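Local coordinates for acetone carboxylase alpha subunit (Xanthobacter autotrophicus Py2, PDB 5M45), which forms the alpha subunit of an acetone carboxylase, a metal-containing enzyme assembly, and belongs to the hydantoinase B/oxoprolinase family, at residues P54-Y57 / N58-S62. Numbering follows the deposited sequence.
Sequences PILY and NKLFS. With ACT (acetate ion), chain O.
L56 and L60, one turn apart at the start of helix 54-75, meet on its inward side, CD1 of L56 lying 4.4 Å from CG of L60. Packing is tightest at the backbone, where CG of L60 sits 3.4 Å from O of L56. Four i+4 N-H to i O hydrogen bonds hold the turn from P54 to F61; among them L60 N reaches L56 O at 3.1 Å and nearly straight (169°). CG anti to the backbone N (chi1 -176°) carries the L56 isobutyl group out from the helix; it slants past the K59 chain, CD1 4.1 Å from CE of K59. That chain bends at chi3 and chi4, and NZ forms a salt bridge with E255. The other side is looser and wetter: a water donates to I55 O (2.8 Å) and N58 OD1 (2.9 Å). At the first turn an acetate, probably from the crystallisation liquor, takes hydrogen bonds from I55 N on O (2.9 Å) and L56 N on OXT (3.2 Å), where the helix dipole would favour an anion. OD1 of N58 is also hydrogen-bonded to a polar side chain of another protein's chain. Y57, L60 and F61 pack against helix 257-282, where Y57 meets F263 edge-to-face and its OH is hydrogen-bonded to ND1 of H270; L60 also touches L49 of helix 48-52 and V251 of helix 227-255.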
ATOM      1  N   PRO A  54     -25.580  26.212 -35.820  1.00 21.18           N
ATOM      2  CA  PRO A  54     -25.452  26.817 -34.481  1.00 20.66           C
ATOM      3  C   PRO A  54     -26.547  26.412 -33.482  1.00 20.17           C
ATOM      4  O   PRO A  54     -26.258  26.319 -32.282  1.00 19.17           O
ATOM      5  CB  PRO A  54     -25.517  28.323 -34.750  1.00 20.89           C
ATOM      6  CG  PRO A  54     -26.242  28.432 -36.079  1.00 21.16           C
ATOM      7  CD  PRO A  54     -25.767  27.250 -36.860  1.00 21.31           C
ATOM      8  N   ILE A  55     -27.768  26.151 -33.988  1.00 19.97           N
ATOM      9  CA  ILE A  55     -28.857  25.755 -33.117  1.00 20.00           C
ATOM     10  C   ILE A  55     -28.584  24.351 -32.521  1.00 19.55           C
ATOM     11  O   ILE A  55     -28.710  24.152 -31.292  1.00 19.04           O
ATOM     12  CB  ILE A  55     -30.234  25.833 -33.806  1.00 20.75           C
ATOM     13  CG1 ILE A  55     -30.525  27.277 -34.281  1.00 21.22           C
ATOM     14  CG2 ILE A  55     -31.345  25.307 -32.879  1.00 20.70           C
ATOM     15  CD1 ILE A  55     -31.793  27.379 -35.125  1.00 21.45           C
ATOM     16  N   LEU A  56     -28.180  23.405 -33.367  1.00 19.13           N
ATOM     17  CA  LEU A  56     -27.802  22.067 -32.882  1.00 18.72           C
ATOM     18  C   LEU A  56     -26.566  22.055 -31.984  1.00 18.11           C
ATOM     19  O   LEU A  56     -26.517  21.318 -30.988  1.00 17.78           O
ATOM     20  CB  LEU A  56     -27.654  21.101 -34.067  1.00 19.11           C
ATOM     21  CG  LEU A  56     -27.367  19.644 -33.705  1.00 19.40           C
ATOM     22  CD1 LEU A  56     -28.459  19.086 -32.777  1.00 19.54           C
ATOM     23  CD2 LEU A  56     -27.334  18.804 -34.971  1.00 19.92           C
ATOM     24  N   TYR A  57     -25.554  22.852 -32.324  1.00 17.58           N
ATOM     25  CA  TYR A  57     -24.361  23.004 -31.460  1.00 17.07           C
ATOM     26  C   TYR A  57     -24.751  23.428 -30.030  1.00 17.10           C
ATOM     27  O   TYR A  57     -24.289  22.828 -29.050  1.00 16.37           O
ATOM     28  CB  TYR A  57     -23.386  24.013 -32.070  1.00 16.79           C
ATOM     29  CG  TYR A  57     -22.029  24.078 -31.408  1.00 16.46           C
ATOM     30  CD1 TYR A  57     -21.787  24.987 -30.384  1.00 16.27           C
ATOM     31  CD2 TYR A  57     -20.970  23.306 -31.850  1.00 16.32           C
ATOM     32  CE1 TYR A  57     -20.537  25.085 -29.797  1.00 16.04           C
ATOM     33  CE2 TYR A  57     -19.698  23.382 -31.259  1.00 16.08           C
ATOM     34  CZ  TYR A  57     -19.494  24.273 -30.237  1.00 16.03           C
ATOM     35  OH  TYR A  57     -18.262  24.393 -29.667  1.00 15.89           O
ATOM     36  N   ASN A  58     -25.624  24.439 -29.942  1.00 17.58           N
ATOM     37  CA  ASN A  58     -26.095  24.970 -28.661  1.00 17.86           C
ATOM     38  C   ASN A  58     -26.961  23.951 -27.904  1.00 18.00           C
ATOM     39  O   ASN A  58     -26.887  23.881 -26.672  1.00 17.34           O
ATOM     40  CB  ASN A  58     -26.898  26.275 -28.855  1.00 18.26           C
ATOM     41  CG  ASN A  58     -27.403  26.850 -27.535  1.00 18.37           C
ATOM     42  OD1 ASN A  58     -28.607  26.839 -27.227  1.00 18.99           O
ATOM     43  ND2 ASN A  58     -26.482  27.332 -26.733  1.00 18.06           N
ATOM     44  N   LYS A  59     -27.762  23.170 -28.631  1.00 18.57           N
ATOM     45  CA  LYS A  59     -28.585  22.173 -27.989  1.00 19.37           C
ATOM     46  C   LYS A  59     -27.744  21.059 -27.325  1.00 18.40           C
ATOM     47  O   LYS A  59     -28.048  20.623 -26.204  1.00 18.10           O
ATOM     48  CB  LYS A  59     -29.603  21.572 -28.970  1.00 21.20           C
ATOM     49  CG  LYS A  59     -30.493  20.523 -28.306  1.00 22.96           C
ATOM     50  CD  LYS A  59     -31.832  20.290 -29.006  1.00 25.31           C
ATOM     51  CE  LYS A  59     -31.724  19.714 -30.392  1.00 27.31           C
ATOM     52  NZ  LYS A  59     -32.863  18.687 -30.561  1.00 29.42           N
ATOM     53  N   LEU A  60     -26.714  20.587 -28.032  1.00 18.29           N
ATOM     54  CA  LEU A  60     -25.808  19.599 -27.461  1.00 17.65           C
ATOM     55  C   LEU A  60     -25.081  20.189 -26.246  1.00 17.00           C
ATOM     56  O   LEU A  60     -24.931  19.511 -25.211  1.00 16.55           O
ATOM     57  CB  LEU A  60     -24.800  19.111 -28.491  1.00 18.06           C
ATOM     58  CG  LEU A  60     -25.343  18.345 -29.691  1.00 18.52           C
ATOM     59  CD1 LEU A  60     -24.265  18.206 -30.743  1.00 18.57           C
ATOM     60  CD2 LEU A  60     -25.768  16.969 -29.270  1.00 18.95           C
ATOM     61  N   PHE A  61     -24.610  21.431 -26.374  1.00 16.53           N
ATOM     62  CA  PHE A  61     -23.940  22.127 -25.239  1.00 16.28           C
ATOM     63  C   PHE A  61     -24.836  22.161 -23.986  1.00 16.23           C
ATOM     64  O   PHE A  61     -24.430  21.781 -22.898  1.00 15.62           O
ATOM     65  CB  PHE A  61     -23.513  23.548 -25.649  1.00 16.27           C
ATOM     66  CG  PHE A  61     -23.129  24.442 -24.494  1.00 16.05           C
ATOM     67  CD1 PHE A  61     -21.878  24.353 -23.910  1.00 15.94           C
ATOM     68  CD2 PHE A  61     -24.025  25.402 -24.013  1.00 16.18           C
ATOM     69  CE1 PHE A  61     -21.536  25.176 -22.835  1.00 15.75           C
ATOM     70  CE2 PHE A  61     -23.698  26.216 -22.959  1.00 15.90           C
ATOM     71  CZ  PHE A  61     -22.455  26.109 -22.357  1.00 15.79           C
ATOM     72  N   SER A  62     -26.069  22.611 -24.184  1.00 17.03           N
ATOM     73  CA  SER A  62     -27.038  22.801 -23.114  1.00 17.59           C
ATOM     74  C   SER A  62     -27.370  21.480 -22.425  1.00 17.85           C
ATOM     75  O   SER A  62     -27.269  21.376 -21.203  1.00 17.35           O
ATOM     76  CB  SER A  62     -28.293  23.488 -23.672  1.00 18.26           C
ATOM     77  OG  SER A  62     -29.370  23.517 -22.730  1.00 18.60           O
TER
HETATM   78  C   ACT O 803     -29.038  24.733 -37.111  1.00 20.08           C
HETATM   79  O   ACT O 803     -28.646  25.866 -36.712  1.00 19.32           O
HETATM   80  OXT ACT O 803     -28.809  23.658 -36.491  1.00 17.75           O
HETATM   81  CH3 ACT O 803     -29.839  24.688 -38.389  1.00 20.60           C
HETATM   82  O   HOH W   1     -30.208  25.601 -29.357  1.00 20.22           O